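Peptide chain release factor subunit 1 (Methanosarcina mazei, PDB 3IR9) probably directs the release of the nascent polypeptide at the stop codons UAA, UAG and UGA, the piece in this crystal being its C-terminal domain. Local coordinates at residues D117-D120 with I121-F125; E127-K131 with S132-V136; S8-S11 with E12-A16. All coordinates share one frame; numbering follows the deposited sequence.

Contact 1: residues D117-D120 with I121-F125; sequences DVTD and IVDEF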
loop_
_atom_site.group_PDB
_atom_site.type_symbol
_atom_site.label_atom_id
_atom_site.label_comp_id
_atom_site.label_asym_id
_atom_site.label_seq_id
_atom_site.Cartn_x
_atom_site.Cartn_y
_atom_site.Cartn_z
ATOM N N ASP A 117 24.833 8.679 -15.174
ATOM C CA ASP A 117 23.933 7.743 -14.508
ATOM C C ASP A 117 23.186 8.419 -13.372
ATOM O O ASP A 117 23.727 9.283 -12.680
ATOM C CB ASP A 117 24.689 6.517 -13.972
ATOM C CG ASP A 117 23.839 5.666 -13.035
ATOM O OD1 ASP A 117 22.812 5.117 -13.490
ATOM O OD2 ASP A 117 24.199 5.548 -11.841
ATOM N N VAL A 118 21.926 8.034 -13.208
ATOM C CA VAL A 118 21.162 8.385 -12.027
ATOM C C VAL A 118 20.708 7.088 -11.367
ATOM O O VAL A 118 20.248 6.159 -12.039
ATOM C CB VAL A 118 19.958 9.275 -12.356
ATOM C CG1 VAL A 118 19.307 9.762 -11.074
ATOM C CG2 VAL A 118 20.398 10.456 -13.217
ATOM N N THR A 119 20.878 7.024 -10.052
ATOM C CA THR A 119 20.544 5.843 -9.270
ATOM C C THR A 119 19.935 6.319 -7.958
ATOM O O THR A 119 20.481 7.206 -7.304
ATOM C CB THR A 119 21.803 4.981 -8.976
ATOM O OG1 THR A 119 22.461 4.634 -10.203
ATOM C CG2 THR A 119 21.431 3.716 -8.238
ATOM N N ASP A 120 18.792 5.759 -7.582
ATOM C CA ASP A 120 18.206 6.083 -6.289
ATOM C C ASP A 120 19.269 5.791 -5.238
ATOM O O ASP A 120 20.097 4.905 -5.433
ATOM C CB ASP A 120 16.962 5.229 -6.042
ATOM C CG ASP A 120 16.191 5.650 -4.795
ATOM O OD1 ASP A 120 16.605 6.602 -4.099
ATOM O OD2 ASP A 120 15.156 5.017 -4.509
ATOM N N ILE A 121 19.264 6.530 -4.136
ATOM C CA ILE A 121 20.250 6.287 -3.081
ATOM C C ILE A 121 20.152 4.873 -2.488
ATOM O O ILE A 121 21.166 4.191 -2.330
ATOM C CB ILE A 121 20.202 7.369 -1.975
ATOM C CG1 ILE A 121 20.953 8.611 -2.439
ATOM C CG2 ILE A 121 20.840 6.867 -0.688
ATOM C CD1 ILE A 121 22.397 8.341 -2.767
ATOM N N VAL A 122 18.937 4.428 -2.180
ATOM C CA VAL A 122 18.734 3.084 -1.633
ATOM C C VAL A 122 19.343 1.985 -2.512
ATOM O O VAL A 122 19.765 0.945 -2.009
ATOM C CB VAL A 122 17.243 2.794 -1.335
ATOM C CG1 VAL A 122 16.344 3.608 -2.240
ATOM C CG2 VAL A 122 16.944 1.315 -1.457
ATOM N N ASP A 123 19.403 2.228 -3.818
ATOM C CA ASP A 123 20.090 1.321 -4.733
ATOM C C ASP A 123 21.579 1.269 -4.406
ATOM O O ASP A 123 22.094 0.239 -3.971
ATOM C CB ASP A 123 19.922 1.782 -6.185
ATOM C CG ASP A 123 18.710 1.177 -6.866
ATOM O OD1 ASP A 123 17.723 0.840 -6.175
ATOM O OD2 ASP A 123 18.748 1.050 -8.109
ATOM N N GLU A 124 22.258 2.395 -4.622
ATOM C CA GLU A 124 23.706 2.497 -4.451
ATOM C C GLU A 124 24.189 1.871 -3.150
ATOM O O GLU A 124 25.213 1.187 -3.122
ATOM C CB GLU A 124 24.148 3.963 -4.507
ATOM C CG GLU A 124 25.609 4.182 -4.127
ATOM C CD GLU A 124 25.892 5.609 -3.675
ATOM O OE1 GLU A 124 24.953 6.431 -3.673
ATOM O OE2 GLU A 124 27.051 5.914 -3.317
ATOM N N PHE A 125 23.445 2.112 -2.076
ATOM C CA PHE A 125 23.858 1.690 -0.743
ATOM C C PHE A 125 23.671 0.192 -0.532
ATOM O O PHE A 125 24.382 -0.424 0.260
ATOM C CB PHE A 125 23.129 2.512 0.329
ATOM C CG PHE A 125 23.649 3.928 0.468
ATOM C CD1 PHE A 125 24.035 4.657 -0.647
ATOM C CD2 PHE A 125 23.742 4.532 1.714
ATOM C CE1 PHE A 125 24.508 5.954 -0.521
ATOM C CE2 PHE A 125 24.213 5.831 1.844
ATOM C CZ PHE A 125 24.596 6.539 0.725
#

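Contact 2: residues E127-K131 with S132-V136; sequences ELADK and SNAKV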
loop_
_atom_site.group_PDB
_atom_site.type_symbol
_atom_site.label_atom_id
_atom_site.label_comp_id
_atom_site.label_asym_id
_atom_site.label_seq_id
_atom_site.Cartn_x
_atom_site.Cartn_y
_atom_site.Cartn_z
ATOM N N GLU A 127 23.912 -1.938 -3.193
ATOM C CA GLU A 127 24.974 -2.452 -4.054
ATOM C C GLU A 127 26.282 -2.558 -3.268
ATOM O O GLU A 127 26.974 -3.573 -3.329
ATOM C CB GLU A 127 25.168 -1.534 -5.268
ATOM C CG GLU A 127 23.903 -1.273 -6.094
ATOM C CD GLU A 127 24.080 -0.144 -7.109
ATOM O OE1 GLU A 127 23.250 -0.035 -8.040
ATOM O OE2 GLU A 127 25.049 0.636 -6.975
ATOM N N LEU A 128 26.614 -1.501 -2.532
ATOM C CA LEU A 128 27.822 -1.490 -1.717
ATOM C C LEU A 128 27.698 -2.437 -0.533
ATOM O O LEU A 128 28.634 -3.172 -0.226
ATOM C CB LEU A 128 28.121 -0.078 -1.219
ATOM C CG LEU A 128 28.218 0.993 -2.294
ATOM C CD1 LEU A 128 28.643 2.302 -1.670
ATOM C CD2 LEU A 128 29.198 0.555 -3.359
ATOM N N ALA A 129 26.551 -2.411 0.142
ATOM C CA ALA A 129 26.306 -3.340 1.237
ATOM C C ALA A 129 26.601 -4.752 0.762
ATOM O O ALA A 129 27.436 -5.448 1.337
ATOM C CB ALA A 129 24.872 -3.236 1.730
ATOM N N ASP A 130 25.920 -5.163 -0.303
ATOM C CA ASP A 130 26.074 -6.506 -0.843
ATOM C C ASP A 130 27.549 -6.808 -1.105
ATOM O O ASP A 130 28.057 -7.877 -0.758
ATOM C CB ASP A 130 25.264 -6.648 -2.132
ATOM C CG ASP A 130 24.682 -8.036 -2.307
ATOM O OD1 ASP A 130 23.736 -8.384 -1.563
ATOM O OD2 ASP A 130 25.166 -8.771 -3.194
ATOM N N LYS A 131 28.228 -5.846 -1.719
ATOM C CA LYS A 131 29.660 -5.940 -1.982
ATOM C C LYS A 131 30.459 -6.403 -0.756
ATOM O O LYS A 131 31.179 -7.403 -0.826
ATOM C CB LYS A 131 30.175 -4.598 -2.531
ATOM C CG LYS A 131 31.463 -4.063 -1.914
ATOM C CD LYS A 131 31.591 -2.565 -2.193
ATOM C CE LYS A 131 32.450 -1.851 -1.152
ATOM N NZ LYS A 131 33.908 -1.993 -1.414
ATOM N N SER A 132 30.307 -5.697 0.364
ATOM C CA SER A 132 31.104 -5.972 1.564
ATOM C C SER A 132 30.450 -6.969 2.521
ATOM O O SER A 132 30.865 -7.090 3.671
ATOM C CB SER A 132 31.461 -4.667 2.304
ATOM O OG SER A 132 30.343 -4.079 2.956
ATOM N N ASN A 133 29.436 -7.684 2.040
ATOM C CA ASN A 133 28.710 -8.647 2.866
ATOM C C ASN A 133 27.941 -8.018 4.019
ATOM O O ASN A 133 27.475 -8.720 4.921
ATOM C CB ASN A 133 29.649 -9.723 3.407
ATOM C CG ASN A 133 29.421 -11.062 2.762
ATOM O OD1 ASN A 133 29.531 -12.101 3.414
ATOM N ND2 ASN A 133 29.088 -11.052 1.475
ATOM N N ALA A 134 27.822 -6.696 3.991
ATOM C CA ALA A 134 27.002 -5.997 4.965
ATOM C C ALA A 134 25.581 -6.552 4.902
ATOM O O ALA A 134 25.102 -6.940 3.830
ATOM C CB ALA A 134 27.010 -4.490 4.697
ATOM N N LYS A 135 24.924 -6.605 6.057
ATOM C CA LYS A 135 23.517 -6.991 6.131
ATOM C C LYS A 135 22.611 -5.785 5.836
ATOM O O LYS A 135 22.808 -4.698 6.385
ATOM C CB LYS A 135 23.194 -7.607 7.503
ATOM C CG LYS A 135 23.774 -9.012 7.721
ATOM C CD LYS A 135 23.423 -9.579 9.102
ATOM C CE LYS A 135 24.597 -9.498 10.070
ATOM N NZ LYS A 135 25.651 -10.509 9.763
ATOM N N VAL A 136 21.626 -5.980 4.963
ATOM C CA VAL A 136 20.746 -4.890 4.538
ATOM C C VAL A 136 19.356 -4.961 5.187
ATOM O O VAL A 136 18.589 -5.892 4.930
ATOM C CB VAL A 136 20.590 -4.859 3.000
ATOM C CG1 VAL A 136 20.041 -3.513 2.552
ATOM C CG2 VAL A 136 21.924 -5.143 2.322
#

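Contact 3: residues S8-S11 with E12-A16; sequences SGLS and ELVNA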
loop_
_atom_site.group_PDB
_atom_site.type_symbol
_atom_site.label_atom_id
_atom_site.label_comp_id
_atom_site.label_asym_id
_atom_site.label_seq_id
_atom_site.Cartn_x
_atom_site.Cartn_y
_atom_site.Cartn_z
ATOM N N SER A 8 -11.154 -22.893 -2.439
ATOM C CA SER A 8 -10.470 -24.042 -1.860
ATOM C C SER A 8 -9.617 -23.596 -0.683
ATOM O O SER A 8 -8.984 -24.413 -0.018
ATOM C CB SER A 8 -9.580 -24.694 -2.908
ATOM O OG SER A 8 -8.708 -23.730 -3.472
ATOM N N GLY A 9 -9.586 -22.287 -0.452
ATOM C CA GLY A 9 -8.909 -21.720 0.698
ATOM C C GLY A 9 -7.399 -21.828 0.673
ATOM O O GLY A 9 -6.780 -22.057 1.712
ATOM N N LEU A 10 -6.801 -21.673 -0.505
ATOM C CA LEU A 10 -5.346 -21.588 -0.603
ATOM C C LEU A 10 -4.953 -20.130 -0.441
ATOM O O LEU A 10 -3.925 -19.808 0.157
ATOM C CB LEU A 10 -4.840 -22.126 -1.939
ATOM C CG LEU A 10 -3.463 -22.805 -1.918
ATOM C CD1 LEU A 10 -2.468 -22.045 -1.056
ATOM C CD2 LEU A 10 -3.581 -24.236 -1.428
ATOM N N SER A 11 -5.786 -19.249 -0.981
ATOM C CA SER A 11 -5.625 -17.822 -0.769
ATOM C C SER A 11 -5.478 -17.567 0.719
ATOM O O SER A 11 -4.484 -16.999 1.153
ATOM C CB SER A 11 -6.828 -17.054 -1.313
ATOM O OG SER A 11 -6.891 -17.157 -2.722
ATOM N N GLU A 12 -6.468 -18.010 1.492
ATOM C CA GLU A 12 -6.454 -17.860 2.946
ATOM C C GLU A 12 -5.207 -18.481 3.585
ATOM O O GLU A 12 -4.677 -17.950 4.561
ATOM C CB GLU A 12 -7.717 -18.472 3.558
ATOM C CG GLU A 12 -9.010 -17.866 3.040
ATOM C CD GLU A 12 -9.130 -16.387 3.358
ATOM O OE1 GLU A 12 -9.920 -15.695 2.682
ATOM O OE2 GLU A 12 -8.433 -15.918 4.285
ATOM N N LEU A 13 -4.741 -19.602 3.038
ATOM C CA LEU A 13 -3.537 -20.251 3.555
ATOM C C LEU A 13 -2.303 -19.406 3.277
ATOM O O LEU A 13 -1.659 -18.913 4.201
ATOM C CB LEU A 13 -3.365 -21.652 2.963
ATOM C CG LEU A 13 -4.303 -22.720 3.532
ATOM C CD1 LEU A 13 -3.929 -24.103 3.029
ATOM C CD2 LEU A 13 -4.275 -22.681 5.049
ATOM N N VAL A 14 -1.979 -19.248 1.999
ATOM C CA VAL A 14 -0.875 -18.392 1.590
ATOM C C VAL A 14 -1.010 -17.024 2.240
ATOM O O VAL A 14 -0.026 -16.427 2.679
ATOM C CB VAL A 14 -0.834 -18.233 0.062
ATOM C CG1 VAL A 14 -0.335 -16.845 -0.327
ATOM C CG2 VAL A 14 0.029 -19.323 -0.559
ATOM N N ASN A 15 -2.243 -16.538 2.301
ATOM C CA ASN A 15 -2.543 -15.267 2.939
ATOM C C ASN A 15 -2.038 -15.270 4.377
ATOM O O ASN A 15 -1.377 -14.329 4.817
ATOM C CB ASN A 15 -4.052 -15.021 2.914
ATOM C CG ASN A 15 -4.407 -13.557 2.769
ATOM O OD1 ASN A 15 -5.381 -13.209 2.098
ATOM N ND2 ASN A 15 -3.623 -12.689 3.400
ATOM N N ALA A 16 -2.342 -16.349 5.095
ATOM C CA ALA A 16 -1.977 -16.489 6.504
ATOM C C ALA A 16 -0.487 -16.278 6.750
ATOM O O ALA A 16 -0.093 -15.313 7.401
ATOM C CB ALA A 16 -2.412 -17.851 7.029
#

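Contact 1: residues D117-D120 with I121-F125
Asp120 joins strand 113-120 to helix 121-131, and its carbonyl oxygen faces the amides of Asp123 and Glu124 in the helix's first turn. The motif is a strand-to-helix junction with an aspartate in the N-cap position. It lies where the small three-stranded antiparallel sheet of eRF1 domain 3 hands the chain back to the alpha/beta part. The short segment axes stand almost square, at 89°, so the chain turns a sharp corner.

Both bonds to Asp120 O are weak: Asp123 N lies 3.2 Å from it and Glu124 N 3.4 Å, the second being much the straighter. Asp120 suits the cap because its CG is anti to the backbone N (chi1 -172°), which brings the carboxylate alongside the start of the helix, with Asp120 OD1 2.7 Å from Ile121 N. The first torsion of Val122 (27°) is not staggered, and the very short approach of Val122 CG1 to Asp120 OD2 is doubtful. The carboxylates of Asp120 and Asp123 come within 5.2 Å (OD2 to OD1); the positive end of the helix dipole probably eases this repulsion.

Thr119 and Asp123 cross at about a right angle, though how closely the two side chains approach is doubtful. Glu124 sends its carboxylate to a salt bridge with Arg55 on helix 51-58. The apolar side chains turn inward: Ile121 CG2 sits 3.8 Å above one face of the Phe125 ring, toward its rim, and both side chains reach Ile156 of strand 156-160.

On the strand, the hydroxyl of Thr119 ties together two residues on the same side of the chain, for Thr119 OG1 donates to the syn lone pair of Asp117 OD2 at 2.6 Å.

Contact 2: residues E127-K131 with S132-V136
Helix 121-131 ends in a Schellman motif: Ala134 N reaches back to Ala129 O (3.0 Å, weak), Asn133 N bonds to Asp130 O, and Asn133 adopts the left-handed conformation (phi 65°) that reverses the chain toward strand 135-139. One residue earlier, Ser132 N makes the last regular helical bond, to Leu128 O at 3.1 Å, nearly in line with that carbonyl. The Asn133 bond differs in geometry. Asn133 N to Asp130 O is also 3.1 Å and fairly straight at hydrogen, yet the donor stands 67° out of the carbonyl plane and so not on a lone pair.

The apolar side of the motif is carried by methyls. Ala129 CB lies 3.9 Å from Ala134 CB, bridging the two residues whose backbones share the outer bond, and 3.6 Å from Val136 CG2. Val136 points its CB toward the helix, and its CG2, beside the backbone N and anti to the carbonyl carbon, is the branch that touches. Alanine suits both turn positions because Ala129 CA and Ala134 CA are 4.6 Å apart, too near for bulky side chains to meet between them. Leu66 and Val63 of strand 63-69 cover Ala129 and Ala134 respectively.

Asn133 and Lys131 are exposed. Asn133 suits the left-handed position, which asparagine tolerates better than most non-glycine residues; its CB points away from the helix. Lys131 carries NZ to a hydrogen bond with Asn61 OD1. Ser132 is buried, and its carbonyl oxygen receives Arg161 NH2.

Methyls thus pack the turn against the sheet, while backbone bonds satisfy Leu128 O, Asp130 O and, weakly, Ala129 O. The chain so enters strand 135-139, completing a beta-alpha-beta connection, with the three-stranded sheet inserted, from its parallel neighbour 63-69.

Contact 3: residues S8-S11 with E12-A16
Leu13 lies along the first turn of helix 10-41, its side chain running back over the carbonyls of the residues before it. Leu13 CB rests 3.4 Å from Leu10 O and also receives Leu10 CD1 at 4.1 Å. From there Leu13 CG, anti to the carbonyl carbon and beside the backbone N (chi1 -75°), is pressed close on Gly9 O, 3.1 Å away. At the tip, Leu13 CD1 still lies 3.7 Å from Gly9 O. The Leu13 amide makes a weak bond to that same oxygen.

Gly9 suits its place because its backbone has a positive phi (69°), which is strained for most other residues. Leu10 crosses Leu13 at about a right angle and lays CD1 against Val14 CG2 at 3.7 Å. Val14 N bonds to Leu10 O at 2.7 Å, approaching the oxygen almost head-on. Asp6 OD1 accepts the amides of Leu10 and Ser11, fastening the helix start.

Leu10 and Val14, one turn apart, form a small apolar patch against Leu21 of the second subunit, consistent with part of the pairing of the two copies seen in this crystal, while Asp6 answers the polar amides at the helix end.

How the contacts relate
Contacts 1 and 2 bracket helix 121-131, one at its entry and one at its exit, with centres 14 Å apart; Thr119 CG2 and Glu127 OE1 even touch between them, at 4.2 Å. Contact 3 belongs to a different region. It opens the long helix 10-41, its centre 36 Å from that of contact 1 and 35 Å from that of contact 2, and its nearest atoms remain about 25 and 21 Å away. The zinc ion, held by Cys81, Cys84, Cys106 and Cys109, belongs to the three-stranded part; contact 1 ends the strand that returns from it. Contact 2 then joins the alpha/beta core, whereas contact 3 faces the second subunit.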